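Local coordinates for protein serine protease inhibitor (Schistosoma haematobium, PDB 3STO) that probably inhibits serine-type endopeptidases as a member of the serpin family, at residues I382-D387 / T391-A396; S245-L248 / F253-V256; E239-V244 / S280-N285. All coordinates share one frame; numbering follows the deposited sequence.

Contact 1: I382-D387 / T391-A396; sequences ICFIYD and TMPIMA
Ile385 and Met395, a selenomethionine, meet with side chains crossing at about a right angle. The Met395 chain bends at both inner torsions (chi2 -73°, chi3 -56°), which folds its methyl back over the partner, where CE touches Ile385 CG1 at 3.5 Å. Ile394 fills the other flank of the same isoleucine, its CG1 lying 3.9 Å from Ile385 CG2. Two neighbours can share one residue because the chain bulges here: Ile394 N donates to Ile385 O at 3.0 Å, while Met395 N reaches that oxygen only weakly. These two strands form an antiparallel hairpin within sheet B of the serpin fold, and Ala396 bonds through its backbone to Thr41 as well. Phe384, Tyr386, Pro393 and Ala396 share the other face, where Phe384 and Ala396 touch helix 269-273 and Phe384 and Tyr386 touch helix 279-283. One side of the Phe384 ring rests against two small bumps, CD1 being 3.6 Å from Pro393 CB and CE1 3.8 Å from Ala396 CB; proline and alanine are small enough to let the ring lie close to the strand. The stem of Tyr386 leaves anti to its backbone N (chi1 176°), and its ring runs alongside the backbone of residues 391-393, with OH 3.4 Å from Thr391 CB. Next to the turn comes a G1 bulge, with Thr391 and Met392 both opposite Asp387, whose N bonds to Met392 O at 2.8 Å. An aspartate suits this bend because its OD1 accepts the amides of Gln389 and Leu390 and forms a salt bridge with Arg252. Thr391 turns its hydroxyl to Lys20.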
loop_
_atom_site.group_PDB
_atom_site.type_symbol
_atom_site.label_atom_id
_atom_site.label_comp_id
_atom_site.label_asym_id
_atom_site.label_seq_id
_atom_site.Cartn_x
_atom_site.Cartn_y
_atom_site.Cartn_z
ATOM N N ILE A 382 -12.304 0.500 9.081
ATOM C CA ILE A 382 -11.489 0.492 7.878
ATOM C C ILE A 382 -10.954 1.902 7.638
ATOM O O ILE A 382 -11.651 2.894 7.840
ATOM C CB ILE A 382 -12.290 -0.118 6.680
ATOM C CG1 ILE A 382 -12.178 -1.648 6.753
ATOM C CG2 ILE A 382 -11.815 0.400 5.329
ATOM C CD1 ILE A 382 -13.464 -2.308 6.878
ATOM N N CYS A 383 -9.694 1.997 7.265
ATOM C CA CYS A 383 -9.132 3.304 7.006
ATOM C C CYS A 383 -8.228 3.325 5.763
ATOM O O CYS A 383 -7.770 2.275 5.284
ATOM C CB CYS A 383 -8.424 3.846 8.242
ATOM S SG CYS A 383 -7.040 2.867 8.722
ATOM N N PHE A 384 -7.997 4.527 5.238
ATOM C CA PHE A 384 -7.220 4.703 4.025
ATOM C C PHE A 384 -6.341 5.922 4.137
ATOM O O PHE A 384 -6.698 6.882 4.812
ATOM C CB PHE A 384 -8.156 4.951 2.868
ATOM C CG PHE A 384 -9.169 3.857 2.638
ATOM C CD1 PHE A 384 -8.857 2.759 1.807
ATOM C CD2 PHE A 384 -10.434 3.957 3.170
ATOM C CE1 PHE A 384 -9.775 1.778 1.532
ATOM C CE2 PHE A 384 -11.390 2.965 2.921
ATOM C CZ PHE A 384 -11.061 1.876 2.089
ATOM N N ILE A 385 -5.172 5.886 3.505
ATOM C CA ILE A 385 -4.549 7.141 3.132
ATOM C C ILE A 385 -5.058 7.405 1.725
ATOM O O ILE A 385 -4.831 6.611 0.830
ATOM C CB ILE A 385 -3.065 7.061 3.157
ATOM C CG1 ILE A 385 -2.600 6.785 4.580
ATOM C CG2 ILE A 385 -2.458 8.338 2.536
ATOM C CD1 ILE A 385 -1.129 6.436 4.678
ATOM N N TYR A 386 -5.830 8.468 1.550
ATOM C CA TYR A 386 -6.508 8.707 0.287
ATOM C C TYR A 386 -5.768 9.816 -0.455
ATOM O O TYR A 386 -5.388 10.821 0.150
ATOM C CB TYR A 386 -7.969 9.109 0.559
ATOM C CG TYR A 386 -8.791 9.494 -0.653
ATOM C CD1 TYR A 386 -9.198 8.542 -1.576
ATOM C CD2 TYR A 386 -9.166 10.817 -0.873
ATOM C CE1 TYR A 386 -9.955 8.883 -2.681
ATOM C CE2 TYR A 386 -9.923 11.175 -1.982
ATOM C CZ TYR A 386 -10.312 10.196 -2.895
ATOM O OH TYR A 386 -11.076 10.525 -4.003
ATOM N N ASP A 387 -5.566 9.618 -1.762
ATOM C CA ASP A 387 -4.878 10.592 -2.621
ATOM C C ASP A 387 -5.877 11.437 -3.416
ATOM O O ASP A 387 -6.623 10.910 -4.241
ATOM C CB ASP A 387 -3.920 9.870 -3.552
ATOM C CG ASP A 387 -3.048 10.825 -4.361
ATOM O OD1 ASP A 387 -3.510 11.926 -4.764
ATOM O OD2 ASP A 387 -1.891 10.451 -4.609
ATOM N N THR A 391 -7.399 10.529 -6.871
ATOM C CA THR A 391 -8.695 10.055 -6.360
ATOM C C THR A 391 -8.751 8.543 -6.078
ATOM O O THR A 391 -9.676 7.844 -6.504
ATOM C CB THR A 391 -9.899 10.496 -7.230
ATOM O OG1 THR A 391 -9.722 10.011 -8.563
ATOM C CG2 THR A 391 -9.996 12.002 -7.264
HETATM N N MSE A 392 -7.771 8.056 -5.338
HETATM C CA MSE A 392 -7.770 6.661 -4.975
HETATM C C MSE A 392 -6.981 6.478 -3.695
HETATM O O MSE A 392 -6.210 7.336 -3.297
HETATM C CB MSE A 392 -7.144 5.828 -6.083
HETATM C CG MSE A 392 -5.635 5.973 -6.134
HETATM SE SE MSE A 392 -4.793 5.163 -7.747
HETATM C CE MSE A 392 -5.605 3.366 -7.637
ATOM N N PRO A 393 -7.192 5.352 -3.021
ATOM C CA PRO A 393 -6.355 5.131 -1.843
ATOM C C PRO A 393 -4.989 4.603 -2.240
ATOM O O PRO A 393 -4.840 3.749 -3.117
ATOM C CB PRO A 393 -7.133 4.065 -1.065
ATOM C CG PRO A 393 -7.850 3.277 -2.151
ATOM C CD PRO A 393 -8.233 4.317 -3.192
ATOM N N ILE A 394 -3.971 5.136 -1.603
ATOM C CA ILE A 394 -2.661 4.578 -1.798
ATOM C C ILE A 394 -2.276 3.633 -0.662
ATOM O O ILE A 394 -1.287 2.927 -0.745
ATOM C CB ILE A 394 -1.610 5.672 -2.008
ATOM C CG1 ILE A 394 -1.533 6.577 -0.798
ATOM C CG2 ILE A 394 -1.918 6.487 -3.300
ATOM C CD1 ILE A 394 -0.277 7.391 -0.814
HETATM N N MSE A 395 -3.080 3.613 0.391
HETATM C CA MSE A 395 -2.907 2.669 1.483
HETATM C C MSE A 395 -4.336 2.298 1.926
HETATM O O MSE A 395 -5.199 3.166 2.078
HETATM C CB MSE A 395 -2.054 3.296 2.581
HETATM C CG MSE A 395 -1.701 2.431 3.786
HETATM SE SE MSE A 395 -3.104 2.029 5.109
HETATM C CE MSE A 395 -3.852 3.730 5.762
ATOM N N ALA A 396 -4.589 0.998 2.054
ATOM C CA ALA A 396 -5.863 0.449 2.510
ATOM C C ALA A 396 -5.591 -0.459 3.717
ATOM O O ALA A 396 -4.627 -1.216 3.744
ATOM C CB ALA A 396 -6.583 -0.339 1.365
#

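Contact 2: S245-L248 / F253-V256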
loop_
_atom_site.group_PDB
_atom_site.type_symbol
_atom_site.label_atom_id
_atom_site.label_comp_id
_atom_site.label_asym_id
_atom_site.label_seq_id
_atom_site.Cartn_x
_atom_site.Cartn_y
_atom_site.Cartn_z
ATOM N N SER A 245 -12.836 12.484 7.031
ATOM C CA SER A 245 -11.581 12.666 6.308
ATOM C C SER A 245 -10.739 13.653 7.085
ATOM O O SER A 245 -11.167 14.767 7.338
ATOM C CB SER A 245 -11.861 13.206 4.929
ATOM O OG SER A 245 -10.746 12.980 4.126
ATOM N N LYS A 246 -9.559 13.234 7.506
ATOM C CA LYS A 246 -8.727 14.094 8.316
ATOM C C LYS A 246 -7.458 14.368 7.525
ATOM O O LYS A 246 -6.618 13.493 7.355
ATOM C CB LYS A 246 -8.387 13.449 9.651
ATOM C CG LYS A 246 -7.452 14.288 10.495
ATOM C CD LYS A 246 -7.277 13.740 11.916
ATOM C CE LYS A 246 -6.310 14.612 12.743
ATOM N NZ LYS A 246 -6.697 16.039 12.720
ATOM N N PRO A 247 -7.313 15.601 7.046
ATOM C CA PRO A 247 -6.214 15.934 6.134
ATOM C C PRO A 247 -4.827 15.880 6.774
ATOM O O PRO A 247 -4.605 16.205 7.942
ATOM C CB PRO A 247 -6.537 17.379 5.697
ATOM C CG PRO A 247 -7.898 17.709 6.283
ATOM C CD PRO A 247 -8.108 16.777 7.435
ATOM N N LEU A 248 -3.864 15.482 5.963
ATOM C CA LEU A 248 -2.474 15.573 6.351
ATOM C C LEU A 248 -1.977 16.960 6.010
ATOM O O LEU A 248 -2.718 17.780 5.449
ATOM C CB LEU A 248 -1.650 14.445 5.709
ATOM C CG LEU A 248 -2.087 13.233 6.547
ATOM C CD1 LEU A 248 -2.552 12.103 5.715
ATOM C CD2 LEU A 248 -1.050 12.846 7.642
ATOM N N PHE A 253 -3.080 14.561 0.525
ATOM C CA PHE A 253 -3.327 13.314 1.208
ATOM C C PHE A 253 -4.217 13.532 2.437
ATOM O O PHE A 253 -4.068 14.519 3.167
ATOM C CB PHE A 253 -1.987 12.680 1.600
ATOM C CG PHE A 253 -1.088 12.454 0.422
ATOM C CD1 PHE A 253 -1.405 11.470 -0.526
ATOM C CD2 PHE A 253 0.064 13.229 0.238
ATOM C CE1 PHE A 253 -0.583 11.268 -1.643
ATOM C CE2 PHE A 253 0.868 13.026 -0.846
ATOM C CZ PHE A 253 0.535 12.053 -1.804
ATOM N N THR A 254 -5.148 12.599 2.646
ATOM C CA THR A 254 -6.036 12.638 3.801
ATOM C C THR A 254 -6.226 11.244 4.392
ATOM O O THR A 254 -6.091 10.240 3.692
ATOM C CB THR A 254 -7.385 13.283 3.441
ATOM O OG1 THR A 254 -8.158 13.414 4.617
ATOM C CG2 THR A 254 -8.162 12.460 2.428
ATOM N N PHE A 255 -6.469 11.183 5.697
ATOM C CA PHE A 255 -6.710 9.919 6.364
ATOM C C PHE A 255 -8.197 9.714 6.476
ATOM O O PHE A 255 -8.860 10.490 7.137
ATOM C CB PHE A 255 -6.093 9.943 7.746
ATOM C CG PHE A 255 -6.148 8.635 8.458
ATOM C CD1 PHE A 255 -5.431 7.529 7.977
ATOM C CD2 PHE A 255 -6.822 8.529 9.664
ATOM C CE1 PHE A 255 -5.433 6.290 8.677
ATOM C CE2 PHE A 255 -6.847 7.306 10.373
ATOM C CZ PHE A 255 -6.140 6.185 9.861
ATOM N N VAL A 256 -8.717 8.701 5.787
ATOM C CA VAL A 256 -10.139 8.426 5.733
ATOM C C VAL A 256 -10.462 7.264 6.672
ATOM O O VAL A 256 -9.863 6.204 6.547
ATOM C CB VAL A 256 -10.574 8.129 4.294
ATOM C CG1 VAL A 256 -12.063 7.683 4.236
ATOM C CG2 VAL A 256 -10.315 9.374 3.406
#
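Ser245 and Val256 pair midway along an antiparallel hairpin that joins strands 241-247 and 253-260, two neighbours in serpin sheet B. With chi1 at -162° the serine hydroxyl swings beside its own carbonyl carbon, which carries OG diagonally across to Thr254 OG1 at 2.7 Å. Either hydroxyl could be the donor, and small hydroxylated residues suit this spot, since both are buried and each gives the other a polar partner. Val256 CG2 lies alongside, 3.7 Å from Ser245 OG. Lys246 follows, facing Phe255 in a hydrogen-bonded pair: Lys246 N donates to Phe255 O at 2.9 Å, and Phe255 N returns a nearly straight bond to Lys246 O at 2.8 Å. The long lysine chain then leads away from the partner strand to the carbonyl of Ser200 and the side chain of Gln227, with a cation-pi contact to Phe202, so its charge is met outside the hairpin. Pro247 sits opposite Thr254 in a non-hydrogen-bonded pair, where no amide hydrogen is needed across the strands and a proline is tolerated. At Leu248 the strand has ended, yet Leu248 N still donates to Phe253 O at 3.0 Å. A branched apolar side chain suits this buried place beside Phe194 and Trp198, and its CD1 reaches the stem of the partner's aromatic residue, stopping 4.2 Å from Phe253 CB.

Contact 3: E239-V244 / S280-N285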
loop_
_atom_site.group_PDB
_atom_site.type_symbol
_atom_site.label_atom_id
_atom_site.label_comp_id
_atom_site.label_asym_id
_atom_site.label_seq_id
_atom_site.Cartn_x
_atom_site.Cartn_y
_atom_site.Cartn_z
ATOM N N GLU A 239 -25.546 1.856 3.666
ATOM C CA GLU A 239 -24.390 0.970 3.674
ATOM C C GLU A 239 -23.951 0.636 5.096
ATOM O O GLU A 239 -23.039 -0.142 5.307
ATOM C CB GLU A 239 -23.229 1.599 2.900
ATOM C CG GLU A 239 -23.562 1.908 1.451
ATOM C CD GLU A 239 -24.082 3.312 1.219
ATOM O OE1 GLU A 239 -24.728 3.902 2.120
ATOM O OE2 GLU A 239 -23.853 3.826 0.115
ATOM N N GLY A 240 -24.587 1.248 6.075
ATOM C CA GLY A 240 -24.261 0.979 7.461
ATOM C C GLY A 240 -22.960 1.530 8.011
ATOM O O GLY A 240 -22.417 0.963 8.973
ATOM N N PHE A 241 -22.467 2.644 7.451
ATOM C CA PHE A 241 -21.267 3.298 8.021
ATOM C C PHE A 241 -21.252 4.842 7.945
ATOM O O PHE A 241 -22.113 5.474 7.333
ATOM C CB PHE A 241 -20.005 2.700 7.387
ATOM C CG PHE A 241 -19.963 2.822 5.874
ATOM C CD1 PHE A 241 -19.784 4.069 5.253
ATOM C CD2 PHE A 241 -20.067 1.710 5.075
ATOM C CE1 PHE A 241 -19.728 4.194 3.871
ATOM C CE2 PHE A 241 -20.017 1.820 3.689
ATOM C CZ PHE A 241 -19.861 3.070 3.081
ATOM N N GLU A 242 -20.263 5.437 8.581
ATOM C CA GLU A 242 -20.056 6.872 8.503
ATOM C C GLU A 242 -18.575 7.088 8.271
ATOM O O GLU A 242 -17.773 6.224 8.602
ATOM C CB GLU A 242 -20.562 7.615 9.779
ATOM C CG GLU A 242 -20.027 7.087 11.136
ATOM C CD GLU A 242 -20.735 7.702 12.402
ATOM O OE1 GLU A 242 -21.498 8.697 12.289
ATOM O OE2 GLU A 242 -20.520 7.199 13.535
ATOM N N ILE A 243 -18.215 8.251 7.731
ATOM C CA ILE A 243 -16.857 8.498 7.315
ATOM C C ILE A 243 -16.406 9.899 7.701
ATOM O O ILE A 243 -17.185 10.839 7.588
ATOM C CB ILE A 243 -16.760 8.330 5.748
ATOM C CG1 ILE A 243 -17.107 6.901 5.331
ATOM C CG2 ILE A 243 -15.381 8.749 5.199
ATOM C CD1 ILE A 243 -16.999 6.654 3.849
ATOM N N VAL A 244 -15.155 10.032 8.145
ATOM C CA VAL A 244 -14.506 11.318 8.278
ATOM C C VAL A 244 -13.253 11.298 7.464
ATOM O O VAL A 244 -12.675 10.243 7.236
ATOM C CB VAL A 244 -14.103 11.748 9.762
ATOM C CG1 VAL A 244 -15.326 12.097 10.577
ATOM C CG2 VAL A 244 -13.241 10.690 10.448
ATOM N N SER A 280 -13.646 7.185 -3.841
ATOM C CA SER A 280 -13.721 8.576 -4.292
ATOM C C SER A 280 -15.147 9.092 -4.388
ATOM O O SER A 280 -15.378 10.262 -4.121
ATOM C CB SER A 280 -12.970 8.790 -5.617
ATOM O OG SER A 280 -13.534 8.028 -6.661
ATOM N N GLU A 281 -16.090 8.222 -4.754
ATOM C CA GLU A 281 -17.510 8.576 -4.793
ATOM C C GLU A 281 -18.063 8.904 -3.423
ATOM O O GLU A 281 -18.988 9.705 -3.324
ATOM C CB GLU A 281 -18.355 7.445 -5.408
ATOM C CG GLU A 281 -18.045 7.188 -6.889
ATOM C CD GLU A 281 -18.931 6.124 -7.518
ATOM O OE1 GLU A 281 -19.979 5.804 -6.910
ATOM O OE2 GLU A 281 -18.585 5.609 -8.618
ATOM N N TYR A 282 -17.510 8.264 -2.376
ATOM C CA TYR A 282 -17.892 8.551 -0.996
ATOM C C TYR A 282 -17.186 9.787 -0.518
ATOM O O TYR A 282 -17.797 10.649 0.095
ATOM C CB TYR A 282 -17.627 7.358 -0.061
ATOM C CG TYR A 282 -18.594 6.263 -0.350
ATOM C CD1 TYR A 282 -18.423 5.446 -1.457
ATOM C CD2 TYR A 282 -19.725 6.109 0.400
ATOM C CE1 TYR A 282 -19.344 4.442 -1.778
ATOM C CE2 TYR A 282 -20.660 5.123 0.098
ATOM C CZ TYR A 282 -20.467 4.286 -0.997
ATOM O OH TYR A 282 -21.389 3.296 -1.304
ATOM N N VAL A 283 -15.894 9.881 -0.795
ATOM C CA VAL A 283 -15.137 11.038 -0.347
ATOM C C VAL A 283 -15.685 12.347 -0.939
ATOM O O VAL A 283 -15.733 13.374 -0.241
ATOM C CB VAL A 283 -13.616 10.832 -0.582
ATOM C CG1 VAL A 283 -12.804 12.074 -0.197
ATOM C CG2 VAL A 283 -13.127 9.639 0.228
ATOM N N LYS A 284 -16.141 12.300 -2.199
ATOM C CA LYS A 284 -16.730 13.476 -2.841
ATOM C C LYS A 284 -17.989 13.965 -2.125
ATOM O O LYS A 284 -18.300 15.141 -2.193
ATOM C CB LYS A 284 -17.051 13.223 -4.320
ATOM N N ASN A 285 -18.710 13.082 -1.441
ATOM C CA ASN A 285 -19.957 13.482 -0.786
ATOM C C ASN A 285 -19.892 13.861 0.700
ATOM O O ASN A 285 -20.918 14.105 1.338
ATOM C CB ASN A 285 -21.070 12.453 -1.050
ATOM C CG ASN A 285 -21.488 12.418 -2.525
ATOM O OD1 ASN A 285 -21.374 13.420 -3.245
ATOM N ND2 ASN A 285 -21.959 11.265 -2.978
#
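A seam between one face of serpin sheet B and the short helix 279-283 is bridged here by Tyr282, whose side chain reaches out from the helix to touch Ile243, Phe241 and Glu239. The contact runs from base to hydroxyl along the tyrosine. At the base, Ile243 CD1 lies 4.0 Å from Tyr282 CB; the isoleucine is extended, long enough to span the distance between strand and helix, whose nearest CA atoms, those of Ile243 and Val283, are 8.3 Å apart. Midway along, the Phe241 ring turns its edge to the tyrosine, with CZ 3.7 Å from Tyr282 CE2. The two ring planes are inclined at 54° and their centroids lie 5.7 Å apart, an oblique aromatic pair. Phe241 and Ile243 alternate with Glu242 along the strand, which places both apolar side chains on the helix side while Glu242 faces the other way and bonds to Tyr233. Phe236, on the adjoining strand, meets the Tyr282 ring edge-to-face. At the far end, Tyr282 OH donates to Glu239 OE2 at 2.9 Å. The phenol approaches on the anti side of the carboxylate, 29° out of its plane, and the glutamate comes from the opposite direction to the tyrosine, bending at its second torsion. Just after it, Gly240 adopts a positive phi in a G1 bulge, a conformation easy for glycine. Tyrosine therefore matches a gradient across the seam: its ring carbons lie against buried apolar groups, while its hydroxyl reaches the carboxylate of the partly exposed Glu239. The hydrogen bond fixes the end of the ring, and the probable negative charge of Glu239 would tend to disfavour ionisation of the phenol, though the nearby Lys277 may offset this.

All three contacts involve sheet B, and contacts 1 and 3 also meet helix 279-283. Contacts 1 and 2 are buried hairpins joined edge to edge: strands 381-387 and 253-260 are neighbours, with Tyr386 N to Thr254 O and Phe384 N to Val256 O as probable hydrogen bonds. Contact 3 shares strand 241-247 with contact 2 but is smaller, only partly buried and farther from the chain's centre. Backbone bonds dominate the two hairpins, one regular and one twice bulged, whereas contact 3 depends on side chains, with a single phenol-carboxylate bond at its rim. Tyr386 of contact 1 packs on Ser280 and Val283 of that helix.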